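Local coordinates for putative lipoprotein (Bacteroides fragilis, PDB 3QNK) that probably binds glycans or related nutrients at the outer membrane as a SusD-like lipoprotein, presumably delivering them to a partner transporter of the SusC type, at residues E207-G212 / L389-I394; Q329-A334 / N371-G376; K2-E7 / K21-D26. All coordinates share one frame; numbering follows the deposited sequence.

Contact 1 (E207-G212 / L389-I394)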
ATOM      1  N   GLU B 207      37.016 -10.949  -0.274  1.00 64.34           N
ATOM      2  CA  GLU B 207      36.275 -12.193  -0.313  1.00 64.04           C
ATOM      3  C   GLU B 207      35.602 -12.420  -1.669  1.00 66.13           C
ATOM      4  O   GLU B 207      35.650 -13.529  -2.185  1.00 68.82           O
ATOM      5  CB  GLU B 207      35.245 -12.237   0.820  1.00 64.82           C
ATOM      6  CG  GLU B 207      35.883 -12.418   2.186  1.00 70.96           C
ATOM      7  CD  GLU B 207      36.839 -13.581   2.336  1.00 83.98           C
ATOM      8  OE1 GLU B 207      36.541 -14.686   1.823  1.00 83.58           O
ATOM      9  OE2 GLU B 207      37.895 -13.375   2.972  1.00 74.40           O
ATOM     10  N   VAL B 208      35.024 -11.376  -2.261  1.00 59.28           N
ATOM     11  CA  VAL B 208      34.336 -11.457  -3.554  1.00 57.73           C
ATOM     12  C   VAL B 208      35.349 -11.731  -4.699  1.00 63.29           C
ATOM     13  O   VAL B 208      35.032 -12.472  -5.652  1.00 63.66           O
ATOM     14  CB  VAL B 208      33.491 -10.190  -3.803  1.00 58.08           C
ATOM     15  CG1 VAL B 208      32.643 -10.328  -5.067  1.00 57.22           C
ATOM     16  CG2 VAL B 208      32.606  -9.899  -2.607  1.00 56.72           C
ATOM     17  N   TYR B 209      36.587 -11.193  -4.558  1.00 58.92           N
ATOM     18  CA  TYR B 209      37.644 -11.389  -5.550  1.00 58.81           C
ATOM     19  C   TYR B 209      38.031 -12.874  -5.690  1.00 66.34           C
ATOM     20  O   TYR B 209      38.521 -13.296  -6.749  1.00 68.30           O
ATOM     21  CB  TYR B 209      38.887 -10.563  -5.195  1.00 58.33           C
ATOM     22  CG  TYR B 209      38.716  -9.056  -5.251  1.00 56.57           C
ATOM     23  CD1 TYR B 209      38.082  -8.440  -6.332  1.00 56.12           C
ATOM     24  CD2 TYR B 209      39.259  -8.239  -4.265  1.00 57.11           C
ATOM     25  CE1 TYR B 209      37.962  -7.049  -6.407  1.00 54.79           C
ATOM     26  CE2 TYR B 209      39.107  -6.852  -4.306  1.00 56.86           C
ATOM     27  CZ  TYR B 209      38.468  -6.257  -5.385  1.00 61.43           C
ATOM     28  OH  TYR B 209      38.347  -4.884  -5.422  1.00 57.53           O
ATOM     29  N   LYS B 210      37.781 -13.659  -4.635  1.00 61.82           N
ATOM     30  CA  LYS B 210      38.090 -15.080  -4.572  1.00 63.59           C
ATOM     31  C   LYS B 210      36.950 -15.973  -5.115  1.00 70.14           C
ATOM     32  O   LYS B 210      37.177 -17.169  -5.351  1.00 73.48           O
ATOM     33  CB  LYS B 210      38.381 -15.477  -3.101  1.00 65.92           C
ATOM     34  CG  LYS B 210      39.582 -14.786  -2.466  1.00 75.60           C
ATOM     35  CD  LYS B 210      39.697 -15.122  -0.981  1.00 85.92           C
ATOM     36  CE  LYS B 210      40.531 -14.099  -0.238  1.00107.16           C
ATOM     37  NZ  LYS B 210      40.472 -14.309   1.235  1.00117.35           N
ATOM     38  N   LEU B 211      35.750 -15.410  -5.312  1.00 63.99           N
ATOM     39  CA  LEU B 211      34.563 -16.184  -5.671  1.00 63.63           C
ATOM     40  C   LEU B 211      34.313 -16.381  -7.184  1.00 67.05           C
ATOM     41  O   LEU B 211      33.214 -16.822  -7.571  1.00 66.59           O
ATOM     42  CB  LEU B 211      33.331 -15.555  -4.999  1.00 62.25           C
ATOM     43  CG  LEU B 211      33.335 -15.713  -3.486  1.00 65.95           C
ATOM     44  CD1 LEU B 211      32.291 -14.861  -2.841  1.00 63.26           C
ATOM     45  CD2 LEU B 211      33.238 -17.178  -3.072  1.00 68.16           C
ATOM     46  N   GLY B 212      35.343 -16.148  -7.999  1.00 62.02           N
ATOM     47  CA  GLY B 212      35.254 -16.347  -9.438  1.00 61.55           C
ATOM     48  C   GLY B 212      34.332 -15.429 -10.226  1.00 66.31           C
ATOM     49  O   GLY B 212      33.782 -15.836 -11.252  1.00 66.08           O
ATOM     50  N   LEU B 389      23.348  -6.067  -7.618  1.00 47.13           N
ATOM     51  CA  LEU B 389      24.771  -6.131  -7.313  1.00 47.22           C
ATOM     52  C   LEU B 389      25.579  -6.686  -8.512  1.00 52.56           C
ATOM     53  O   LEU B 389      25.321  -7.802  -8.982  1.00 51.96           O
ATOM     54  CB  LEU B 389      25.030  -6.976  -6.046  1.00 48.16           C
ATOM     55  CG  LEU B 389      24.366  -6.559  -4.717  1.00 50.76           C
ATOM     56  CD1 LEU B 389      24.429  -7.726  -3.705  1.00 52.11           C
ATOM     57  CD2 LEU B 389      25.045  -5.344  -4.128  1.00 46.23           C
ATOM     58  N   ARG B 390      26.535  -5.861  -9.006  1.00 49.05           N
ATOM     59  CA  ARG B 390      27.490  -6.128 -10.093  1.00 49.31           C
ATOM     60  C   ARG B 390      28.919  -6.214  -9.558  1.00 53.92           C
ATOM     61  O   ARG B 390      29.265  -5.471  -8.630  1.00 53.10           O
ATOM     62  CB  ARG B 390      27.461  -4.980 -11.096  1.00 47.18           C
ATOM     63  CG  ARG B 390      26.453  -5.022 -12.219  1.00 52.84           C
ATOM     64  CD  ARG B 390      26.361  -3.603 -12.801  1.00 50.06           C
ATOM     65  NE  ARG B 390      27.597  -3.274 -13.491  1.00 58.51           N
ATOM     66  CZ  ARG B 390      28.007  -2.062 -13.820  1.00 66.49           C
ATOM     67  NH1 ARG B 390      27.263  -1.004 -13.544  1.00 46.62           N
ATOM     68  NH2 ARG B 390      29.149  -1.899 -14.458  1.00 60.28           N
ATOM     69  N   TYR B 391      29.782  -7.006 -10.211  1.00 50.96           N
ATOM     70  CA  TYR B 391      31.195  -7.131  -9.824  1.00 51.13           C
ATOM     71  C   TYR B 391      31.945  -5.762  -9.862  1.00 54.62           C
ATOM     72  O   TYR B 391      32.814  -5.539  -9.020  1.00 55.11           O
ATOM     73  CB  TYR B 391      31.908  -8.157 -10.714  1.00 52.58           C
ATOM     74  CG  TYR B 391      33.253  -8.640 -10.208  1.00 54.27           C
ATOM     75  CD1 TYR B 391      33.484  -8.831  -8.846  1.00 55.73           C
ATOM     76  CD2 TYR B 391      34.267  -8.986 -11.094  1.00 56.20           C
ATOM     77  CE1 TYR B 391      34.711  -9.295  -8.378  1.00 57.10           C
ATOM     78  CE2 TYR B 391      35.490  -9.481 -10.639  1.00 58.15           C
ATOM     79  CZ  TYR B 391      35.709  -9.637  -9.279  1.00 65.96           C
ATOM     80  OH  TYR B 391      36.899 -10.150  -8.830  1.00 68.97           O
ATOM     81  N   ALA B 392      31.567  -4.839 -10.787  1.00 48.36           N
ATOM     82  CA  ALA B 392      32.174  -3.510 -10.909  1.00 47.01           C
ATOM     83  C   ALA B 392      32.184  -2.730  -9.582  1.00 52.49           C
ATOM     84  O   ALA B 392      33.140  -1.999  -9.312  1.00 52.66           O
ATOM     85  CB  ALA B 392      31.447  -2.703 -11.963  1.00 46.90           C
ATOM     86  N   GLU B 393      31.131  -2.905  -8.748  1.00 48.44           N
ATOM     87  CA  GLU B 393      30.992  -2.219  -7.472  1.00 47.04           C
ATOM     88  C   GLU B 393      32.062  -2.627  -6.472  1.00 54.64           C
ATOM     89  O   GLU B 393      32.491  -1.786  -5.676  1.00 55.87           O
ATOM     90  CB  GLU B 393      29.623  -2.491  -6.878  1.00 47.42           C
ATOM     91  CG  GLU B 393      29.099  -1.304  -6.110  1.00 57.27           C
ATOM     92  CD  GLU B 393      27.791  -1.550  -5.395  1.00 75.76           C
ATOM     93  OE1 GLU B 393      26.796  -1.927  -6.067  1.00 51.97           O
ATOM     94  OE2 GLU B 393      27.766  -1.350  -4.157  1.00 64.40           O
ATOM     95  N   ILE B 394      32.481  -3.916  -6.485  1.00 50.86           N
ATOM     96  CA  ILE B 394      33.503  -4.424  -5.577  1.00 51.40           C
ATOM     97  C   ILE B 394      34.753  -3.556  -5.734  1.00 55.94           C
ATOM     98  O   ILE B 394      35.243  -3.019  -4.749  1.00 56.69           O
ATOM     99  CB  ILE B 394      33.763  -5.932  -5.833  1.00 56.10           C
ATOM    100  CG1 ILE B 394      32.453  -6.754  -5.748  1.00 57.31           C
ATOM    101  CG2 ILE B 394      34.873  -6.521  -4.963  1.00 55.72           C
ATOM    102  CD1 ILE B 394      31.620  -6.609  -4.471  1.00 51.97           C
TER

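Contact 2 (Q329-A334 / N371-G376)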
ATOM      1  N   GLN B 329      20.543   5.564 -32.877  1.00 49.37           N
ATOM      2  CA  GLN B 329      19.809   4.459 -33.455  1.00 49.83           C
ATOM      3  C   GLN B 329      19.553   3.418 -32.379  1.00 57.68           C
ATOM      4  O   GLN B 329      20.489   3.023 -31.659  1.00 58.68           O
ATOM      5  CB  GLN B 329      20.563   3.864 -34.609  1.00 51.53           C
ATOM      6  CG  GLN B 329      20.290   4.593 -35.881  1.00 72.05           C
ATOM      7  CD  GLN B 329      21.122   3.992 -36.958  1.00 87.51           C
ATOM      8  OE1 GLN B 329      22.324   4.245 -37.036  1.00 82.35           O
ATOM      9  NE2 GLN B 329      20.508   3.143 -37.775  1.00 81.73           N
ATOM     10  N   ILE B 330      18.272   3.028 -32.230  1.00 55.45           N
ATOM     11  CA  ILE B 330      17.786   2.048 -31.257  1.00 55.57           C
ATOM     12  C   ILE B 330      16.829   1.083 -31.963  1.00 61.18           C
ATOM     13  O   ILE B 330      16.377   1.386 -33.061  1.00 62.15           O
ATOM     14  CB  ILE B 330      17.125   2.746 -30.033  1.00 58.13           C
ATOM     15  CG1 ILE B 330      16.009   3.723 -30.461  1.00 58.73           C
ATOM     16  CG2 ILE B 330      18.189   3.451 -29.144  1.00 58.41           C
ATOM     17  CD1 ILE B 330      15.108   4.180 -29.369  1.00 63.32           C
ATOM     18  N   PHE B 331      16.536  -0.075 -31.337  1.00 57.81           N
ATOM     19  CA  PHE B 331      15.610  -1.128 -31.793  1.00 58.45           C
ATOM     20  C   PHE B 331      16.068  -1.800 -33.097  1.00 66.66           C
ATOM     21  O   PHE B 331      15.246  -2.109 -33.964  1.00 68.41           O
ATOM     22  CB  PHE B 331      14.169  -0.605 -31.914  1.00 59.42           C
ATOM     23  CG  PHE B 331      13.449  -0.509 -30.593  1.00 59.47           C
ATOM     24  CD1 PHE B 331      13.205  -1.651 -29.829  1.00 63.11           C
ATOM     25  CD2 PHE B 331      12.974   0.713 -30.128  1.00 60.13           C
ATOM     26  CE1 PHE B 331      12.498  -1.570 -28.619  1.00 63.48           C
ATOM     27  CE2 PHE B 331      12.270   0.794 -28.920  1.00 62.58           C
ATOM     28  CZ  PHE B 331      12.040  -0.349 -28.174  1.00 61.16           C
ATOM     29  N   PHE B 332      17.371  -2.102 -33.180  1.00 63.73           N
ATOM     30  CA  PHE B 332      18.013  -2.741 -34.325  1.00 63.94           C
ATOM     31  C   PHE B 332      17.382  -4.068 -34.700  1.00 71.03           C
ATOM     32  O   PHE B 332      17.197  -4.334 -35.894  1.00 72.55           O
ATOM     33  CB  PHE B 332      19.487  -3.000 -34.021  1.00 64.14           C
ATOM     34  CG  PHE B 332      20.272  -1.803 -33.565  1.00 63.35           C
ATOM     35  CD1 PHE B 332      20.719  -0.854 -34.478  1.00 65.73           C
ATOM     36  CD2 PHE B 332      20.609  -1.644 -32.226  1.00 62.40           C
ATOM     37  CE1 PHE B 332      21.464   0.253 -34.052  1.00 64.66           C
ATOM     38  CE2 PHE B 332      21.368  -0.548 -31.806  1.00 63.38           C
ATOM     39  CZ  PHE B 332      21.795   0.388 -32.722  1.00 61.22           C
ATOM     40  N   ASN B 333      17.073  -4.908 -33.681  1.00 67.46           N
ATOM     41  CA  ASN B 333      16.544  -6.267 -33.864  1.00 67.94           C
ATOM     42  C   ASN B 333      15.024  -6.367 -33.564  1.00 73.82           C
ATOM     43  O   ASN B 333      14.514  -7.413 -33.117  1.00 75.16           O
ATOM     44  CB  ASN B 333      17.367  -7.275 -33.043  1.00 63.85           C
ATOM     45  CG  ASN B 333      18.793  -7.408 -33.539  1.00 89.42           C
ATOM     46  OD1 ASN B 333      19.060  -7.867 -34.661  1.00 88.75           O
ATOM     47  ND2 ASN B 333      19.752  -6.989 -32.729  1.00 85.01           N
ATOM     48  N   ALA B 334      14.314  -5.259 -33.834  1.00 70.56           N
ATOM     49  CA  ALA B 334      12.862  -5.139 -33.770  1.00 71.50           C
ATOM     50  C   ALA B 334      12.378  -5.272 -35.188  1.00 80.74           C
ATOM     51  O   ALA B 334      13.177  -5.009 -36.094  1.00 82.22           O
ATOM     52  CB  ALA B 334      12.468  -3.788 -33.194  1.00 70.50           C
ATOM     53  N   ASN B 371      12.198  -6.228 -29.317  1.00 61.54           N
ATOM     54  CA  ASN B 371      11.233  -5.768 -30.319  0.50 62.07           C
ATOM     55  C   ASN B 371      10.412  -4.673 -29.653  1.00 65.02           C
ATOM     56  O   ASN B 371      10.426  -4.569 -28.411  1.00 62.49           O
ATOM     57  CB  ASN B 371      10.343  -6.895 -30.883  0.50 62.12           C
ATOM     58  CG  ASN B 371       9.281  -6.416 -31.881  0.50 76.53           C
ATOM     59  OD1 ASN B 371       9.448  -5.412 -32.603  0.50 55.91           O
ATOM     60  ND2 ASN B 371       8.136  -7.095 -31.903  0.50 71.22           N
ATOM     61  N   TYR B 372       9.753  -3.790 -30.446  1.00 63.34           N
ATOM     62  CA  TYR B 372       8.956  -2.692 -29.881  1.00 63.15           C
ATOM     63  C   TYR B 372       7.739  -3.245 -29.131  1.00 71.82           C
ATOM     64  O   TYR B 372       7.052  -4.116 -29.673  1.00 73.42           O
ATOM     65  CB  TYR B 372       8.508  -1.698 -30.962  1.00 64.55           C
ATOM     66  CG  TYR B 372       7.839  -0.455 -30.399  1.00 65.24           C
ATOM     67  CD1 TYR B 372       8.593   0.586 -29.872  1.00 64.12           C
ATOM     68  CD2 TYR B 372       6.452  -0.333 -30.374  1.00 67.03           C
ATOM     69  CE1 TYR B 372       7.988   1.714 -29.335  1.00 61.26           C
ATOM     70  CE2 TYR B 372       5.834   0.790 -29.832  1.00 67.01           C
ATOM     71  CZ  TYR B 372       6.607   1.814 -29.320  1.00 70.29           C
ATOM     72  OH  TYR B 372       5.999   2.916 -28.768  1.00 69.38           O
ATOM     73  N   PRO B 373       7.435  -2.744 -27.908  1.00 69.71           N
ATOM     74  CA  PRO B 373       6.285  -3.282 -27.165  1.00 71.04           C
ATOM     75  C   PRO B 373       4.921  -2.813 -27.699  1.00 79.56           C
ATOM     76  O   PRO B 373       4.212  -2.095 -26.994  1.00 80.29           O
ATOM     77  CB  PRO B 373       6.530  -2.777 -25.735  1.00 70.74           C
ATOM     78  CG  PRO B 373       7.286  -1.540 -25.906  1.00 72.64           C
ATOM     79  CD  PRO B 373       8.148  -1.719 -27.118  1.00 68.52           C
ATOM     80  N   TYR B 374       4.530  -3.236 -28.913  1.00 78.55           N
ATOM     81  CA  TYR B 374       3.224  -2.880 -29.457  1.00 80.64           C
ATOM     82  C   TYR B 374       2.128  -3.499 -28.616  1.00 88.89           C
ATOM     83  O   TYR B 374       2.303  -4.600 -28.081  1.00 89.07           O
ATOM     84  CB  TYR B 374       3.031  -3.397 -30.902  1.00 83.56           C
ATOM     85  CG  TYR B 374       4.072  -3.053 -31.948  1.00 84.85           C
ATOM     86  CD1 TYR B 374       4.015  -1.851 -32.647  1.00 86.54           C
ATOM     87  CD2 TYR B 374       5.008  -3.998 -32.363  1.00 86.29           C
ATOM     88  CE1 TYR B 374       4.914  -1.566 -33.683  1.00 88.75           C
ATOM     89  CE2 TYR B 374       5.919  -3.723 -33.386  1.00 87.71           C
ATOM     90  CZ  TYR B 374       5.860  -2.512 -34.060  1.00 98.09           C
ATOM     91  OH  TYR B 374       6.743  -2.259 -35.096  1.00100.72           O
ATOM     92  N   ALA B 375       0.972  -2.860 -28.579  1.00 88.16           N
ATOM     93  CA  ALA B 375      -0.149  -3.479 -27.905  1.00 89.99           C
ATOM     94  C   ALA B 375      -0.800  -4.506 -28.873  1.00 98.54           C
ATOM     95  O   ALA B 375      -1.384  -4.110 -29.889  1.00 99.75           O
ATOM     96  CB  ALA B 375      -1.141  -2.415 -27.458  1.00 90.53           C
ATOM     97  N   GLY B 376      -0.627  -5.803 -28.581  1.00 96.32           N
ATOM     98  CA  GLY B 376      -1.204  -6.888 -29.376  1.00 98.71           C
ATOM     99  C   GLY B 376      -0.243  -7.929 -29.927  1.00103.19           C
ATOM    100  O   GLY B 376       0.663  -7.590 -30.695  1.00101.71           O
TER

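Contact 3 (K2-E7 / K21-D26)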
ATOM      1  N   LYS B   2      -0.213  -9.274   2.210  1.00 73.96           N
ATOM      2  CA  LYS B   2       0.365  -8.672   3.419  1.00 73.27           C
ATOM      3  C   LYS B   2       0.755  -9.709   4.470  1.00 79.78           C
ATOM      4  O   LYS B   2       1.808  -9.591   5.097  1.00 80.37           O
ATOM      5  CB  LYS B   2      -0.602  -7.669   4.060  1.00 74.77           C
ATOM      6  CG  LYS B   2      -0.103  -6.228   4.036  1.00 78.32           C
ATOM      7  CD  LYS B   2      -1.251  -5.281   4.307  1.00 88.24           C
ATOM      8  CE  LYS B   2      -1.034  -3.868   3.853  1.00105.24           C
ATOM      9  NZ  LYS B   2      -2.226  -3.031   4.182  1.00124.06           N
ATOM     10  N   ALA B   3      -0.106 -10.708   4.679  1.00 76.03           N
ATOM     11  CA  ALA B   3       0.144 -11.753   5.654  1.00 75.65           C
ATOM     12  C   ALA B   3       1.243 -12.727   5.185  1.00 78.24           C
ATOM     13  O   ALA B   3       1.359 -12.978   3.977  1.00 78.50           O
ATOM     14  CB  ALA B   3      -1.147 -12.518   5.913  1.00 77.99           C
ATOM     15  N   PRO B   4       2.024 -13.327   6.122  1.00 72.77           N
ATOM     16  CA  PRO B   4       2.992 -14.361   5.723  1.00 72.50           C
ATOM     17  C   PRO B   4       2.279 -15.563   5.096  1.00 75.07           C
ATOM     18  O   PRO B   4       1.143 -15.859   5.461  1.00 73.11           O
ATOM     19  CB  PRO B   4       3.669 -14.739   7.049  1.00 74.56           C
ATOM     20  CG  PRO B   4       3.395 -13.599   7.967  1.00 77.82           C
ATOM     21  CD  PRO B   4       2.028 -13.156   7.588  1.00 73.93           C
ATOM     22  N   LEU B   5       2.942 -16.235   4.138  1.00 73.39           N
ATOM     23  CA  LEU B   5       2.384 -17.359   3.369  1.00 74.76           C
ATOM     24  C   LEU B   5       1.749 -18.456   4.228  1.00 79.55           C
ATOM     25  O   LEU B   5       0.703 -18.972   3.838  1.00 82.00           O
ATOM     26  CB  LEU B   5       3.460 -17.979   2.458  1.00 75.03           C
ATOM     27  CG  LEU B   5       2.945 -18.874   1.331  1.00 81.15           C
ATOM     28  CD1 LEU B   5       2.515 -18.049   0.133  1.00 81.62           C
ATOM     29  CD2 LEU B   5       3.972 -19.894   0.939  1.00 81.72           C
ATOM     30  N   ASP B   6       2.345 -18.795   5.390  1.00 75.46           N
ATOM     31  CA  ASP B   6       1.848 -19.861   6.274  1.00 76.91           C
ATOM     32  C   ASP B   6       0.409 -19.611   6.811  1.00 84.51           C
ATOM     33  O   ASP B   6      -0.261 -20.580   7.184  1.00 86.53           O
ATOM     34  CB  ASP B   6       2.832 -20.148   7.434  1.00 77.67           C
ATOM     35  CG  ASP B   6       3.002 -19.077   8.493  1.00 85.40           C
ATOM     36  OD1 ASP B   6       2.880 -17.880   8.153  1.00 85.00           O
ATOM     37  OD2 ASP B   6       3.326 -19.436   9.657  1.00 90.85           O
ATOM     38  N   GLU B   7      -0.088 -18.349   6.781  1.00 81.99           N
ATOM     39  CA  GLU B   7      -1.432 -17.982   7.253  1.00 83.62           C
ATOM     40  C   GLU B   7      -2.561 -18.529   6.333  1.00 95.30           C
ATOM     41  O   GLU B   7      -3.695 -18.715   6.795  1.00 97.06           O
ATOM     42  CB  GLU B   7      -1.552 -16.462   7.425  1.00 82.77           C
ATOM     43  CG  GLU B   7      -0.572 -15.888   8.442  1.00 85.28           C
ATOM     44  CD  GLU B   7      -1.144 -14.917   9.456  1.00108.47           C
ATOM     45  OE1 GLU B   7      -2.222 -15.203  10.027  1.00 97.26           O
ATOM     46  OE2 GLU B   7      -0.473 -13.896   9.734  1.00114.75           O
ATOM     47  N   LYS B  21       9.775 -23.959   1.071  1.00 76.98           N
ATOM     48  CA  LYS B  21      10.494 -23.459  -0.106  1.00 74.45           C
ATOM     49  C   LYS B  21       9.656 -22.343  -0.786  1.00 74.47           C
ATOM     50  O   LYS B  21      10.226 -21.333  -1.216  1.00 70.77           O
ATOM     51  CB  LYS B  21      10.847 -24.605  -1.077  1.00 77.94           C
ATOM     52  N   TYR B  22       8.299 -22.496  -0.797  1.00 72.56           N
ATOM     53  CA  TYR B  22       7.366 -21.503  -1.346  1.00 72.56           C
ATOM     54  C   TYR B  22       7.357 -20.220  -0.494  1.00 72.77           C
ATOM     55  O   TYR B  22       7.255 -19.121  -1.043  1.00 70.42           O
ATOM     56  CB  TYR B  22       5.945 -22.075  -1.462  1.00 76.64           C
ATOM     57  CG  TYR B  22       5.731 -23.036  -2.614  1.00 82.26           C
ATOM     58  CD1 TYR B  22       6.567 -23.019  -3.731  1.00 84.33           C
ATOM     59  CD2 TYR B  22       4.660 -23.924  -2.616  1.00 86.29           C
ATOM     60  CE1 TYR B  22       6.387 -23.919  -4.786  1.00 88.63           C
ATOM     61  CE2 TYR B  22       4.453 -24.815  -3.676  1.00 89.64           C
ATOM     62  CZ  TYR B  22       5.321 -24.812  -4.761  1.00100.44           C
ATOM     63  OH  TYR B  22       5.122 -25.685  -5.816  1.00103.86           O
ATOM     64  N   TYR B  23       7.512 -20.365   0.841  1.00 67.01           N
ATOM     65  CA  TYR B  23       7.572 -19.229   1.758  1.00 64.24           C
ATOM     66  C   TYR B  23       8.775 -18.344   1.409  1.00 67.21           C
ATOM     67  O   TYR B  23       8.633 -17.120   1.322  1.00 66.14           O
ATOM     68  CB  TYR B  23       7.648 -19.716   3.223  1.00 64.60           C
ATOM     69  CG  TYR B  23       7.438 -18.629   4.255  1.00 63.10           C
ATOM     70  CD1 TYR B  23       8.447 -17.709   4.547  1.00 62.88           C
ATOM     71  CD2 TYR B  23       6.235 -18.521   4.947  1.00 64.00           C
ATOM     72  CE1 TYR B  23       8.245 -16.684   5.467  1.00 61.41           C
ATOM     73  CE2 TYR B  23       6.019 -17.496   5.866  1.00 63.85           C
ATOM     74  CZ  TYR B  23       7.031 -16.583   6.127  1.00 65.08           C
ATOM     75  OH  TYR B  23       6.842 -15.597   7.055  1.00 60.13           O
ATOM     76  N   VAL B  24       9.955 -18.970   1.189  1.00 63.49           N
ATOM     77  CA  VAL B  24      11.193 -18.257   0.853  1.00 61.37           C
ATOM     78  C   VAL B  24      11.030 -17.592  -0.534  1.00 66.45           C
ATOM     79  O   VAL B  24      11.446 -16.451  -0.694  1.00 64.63           O
ATOM     80  CB  VAL B  24      12.431 -19.169   0.967  1.00 64.09           C
ATOM     81  CG1 VAL B  24      13.717 -18.416   0.665  1.00 61.81           C
ATOM     82  CG2 VAL B  24      12.512 -19.784   2.353  1.00 64.67           C
ATOM     83  N   ASN B  25      10.322 -18.247  -1.483  1.00 65.51           N
ATOM     84  CA  ASN B  25      10.033 -17.654  -2.800  1.00 65.27           C
ATOM     85  C   ASN B  25       9.205 -16.390  -2.650  1.00 68.88           C
ATOM     86  O   ASN B  25       9.447 -15.410  -3.368  1.00 68.18           O
ATOM     87  CB  ASN B  25       9.291 -18.637  -3.710  1.00 71.01           C
ATOM     88  CG  ASN B  25      10.080 -19.822  -4.223  1.00 95.44           C
ATOM     89  OD1 ASN B  25      11.240 -20.083  -3.848  1.00 90.19           O
ATOM     90  ND2 ASN B  25       9.441 -20.580  -5.097  1.00 89.85           N
ATOM     91  N   ASP B  26       8.247 -16.401  -1.685  1.00 64.42           N
ATOM     92  CA  ASP B  26       7.406 -15.246  -1.373  1.00 61.87           C
ATOM     93  C   ASP B  26       8.255 -14.109  -0.832  1.00 61.85           C
ATOM     94  O   ASP B  26       7.992 -12.946  -1.149  1.00 58.67           O
ATOM     95  CB  ASP B  26       6.310 -15.632  -0.380  1.00 64.76           C
ATOM     96  CG  ASP B  26       5.299 -14.538  -0.098  1.00 74.90           C
ATOM     97  OD1 ASP B  26       4.703 -14.024  -1.066  1.00 76.75           O
ATOM     98  OD2 ASP B  26       5.055 -14.244   1.105  1.00 77.15           O
TER

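Contact 1 (E207-G212 / L389-I394)
The first torsion of Val-208 sets CG1 anti to the backbone N (chi1 -173°), and that of Ile-394 sets CG1 beside its own backbone N (chi1 -55°), and these two carbons meet 3.6 Å apart. The CD1 methyl of Ile-394 adds to this, equidistant from both methyls of Val-208, while its CG2 branch turns to the neighbouring tyrosine and lies 3.5 Å from Tyr-209 CE1. The side chains of Tyr-209 and Ile-394 run antiparallel past one another.

Tyr-391 comes in at about a right angle to Tyr-209. Its hydroxyl reaches the edge of that ring, near the ring plane, with Tyr-391 OH 3.3 Å from Tyr-209 CD1, and its CE1 lies 4.0 Å from Val-208 CG1. The contact is carried by carbon and ring surfaces; the phenol of Tyr-209 finds its polar partner in the carboxylate of Asp-398, one helical turn beyond Ile-394. The Tyr-395 ring meets both tyrosines, edge-to-face with Tyr-391, so the three form an aromatic group.

Ile-239 of strand 238-244 touches both Val-208 and Ile-394, and helix 181-194 covers them through Tyr-185 and Ala-186. The last part of helix 198-209 is thereby packed on the first turn of helix 391-405, a buried helix-to-helix junction in the alpha-alpha superhelical, TPR-related fold of the SusD family.

Contact 2 (Q329-A334 / N371-G376)
Phe-331 points its CB toward the 371-376 loop, and chi1 of -79° places CG beside the backbone N. From there the ring spreads its contacts over three residues of the loop. On one side CD1 comes within 4.1 Å of the backbone N of Tyr-372, and the next atom, CE1, lies 3.7 Å from the carbonyl O of Asn-371. On the other side CE2 approaches Tyr-372 CD1 at 3.8 Å. At the tip, CZ also comes near that same ring carbon and, more distantly, Pro-373 CD.

The two rings form an offset edge-to-face pair, the edge of Tyr-372 directed at the face of Phe-331, with ring centroids 5.7 Å apart and planes at 69°. Pro-373 CD lies over one face of the Tyr-372 ring, displaced toward the rim, and the Tyr-372 hydroxyl is hydrogen-bonded to the backbone N of Arg-269. Tyr-367 adds a further edge-to-face partner for Phe-331, and Tyr-266 meets the Tyr-372 ring.

In the conformer of Asn-371 described, the methyl of Ala-334 rests 3.5 Å from Asn-371 OD1. That oxygen accepts the backbone N-H of Asp-335 and takes a weak bond from the N of its own neighbour Tyr-372. Of the two, the bond from Asp-335 N leads just beyond the 331-334 turn; the other stays within its own loop. A second conformer of Asn-371 makes these contacts less certain.

Phe-331 and Ala-334 are the first and last residues of a type I beta turn, closed by Ala-334 N to Phe-331 O at 3.3 Å, while Pro-373 centres an inverse gamma turn. A beta turn that follows strand 329-330 is thus joined to the loop before strand 384-387 through an aromatic cluster, within the SusD family region.

Contact 3 (K2-E7 / K21-D26)
Asp-26 OD2 forms a salt bridge with Lys-86 NZ of helix 76-93, a lysine whose carbonyl O is hydrogen-bonded to the Tyr-23 hydroxyl. The same carboxylate oxygen of Asp-26 lies 4.2 Å from Leu-5 N, too far for a bond. Here the N-terminal segment of the SusD-like fold, ending in the short 3-10 turn 5-7, folds back against helix 17-29, with helix 76-93 touching both, Arg-85 on Pro-4 and Phe-90 on Tyr-23.

The Tyr-23 ring carries much of the contact. Its chi1 of -168° sets CG anti to the backbone N; the side chain lies beside Pro-4, both pointing the same way, and Pro-4 CB comes to 3.3 Å from Tyr-23 OH. Leu-5 CB touches the same ring at CD2, 3.8 Å away. Asp-6 also lies beside Tyr-23; its OD1 reaches the ring edge at CE2, near the ring plane, and the carboxylate and ring planes stand 82° apart, while its OD2 accepts a hydrogen bond from Trp-14 NE1.

Leu-5 aims its CB at the helix; it also packs on Leu-5 of the second subunit, and Asn-25 ND2 is hydrogen-bonded to Ile-8 O of that subunit. Within the chain, the Leu-5 CD2 methyl settles against the helix backbone, 3.6 Å from Tyr-23 N and 3.8 Å from Tyr-22 CB.

Contact 3 comes first along the chain, closing before contact 1 opens, whereas contact 2 is nested inside the long loop that contact 1 closes. The three are well separated: centres lie about 34 Å apart for contacts 1 and 2, 30 Å for contacts 1 and 3, and 37 Å for contacts 2 and 3, and none touches another. Contact 1 is deepest, its centre about 17 Å from the chain centre, joining helices 198-209 and 391-405 beside strand 238-244. The centres of contacts 2 and 3 lie farther out, at about 25 and 26 Å, and both contacts touch the second subunit. Interior helix packing is thus combined with peripheral loop and N-terminal packing near the dimer partner.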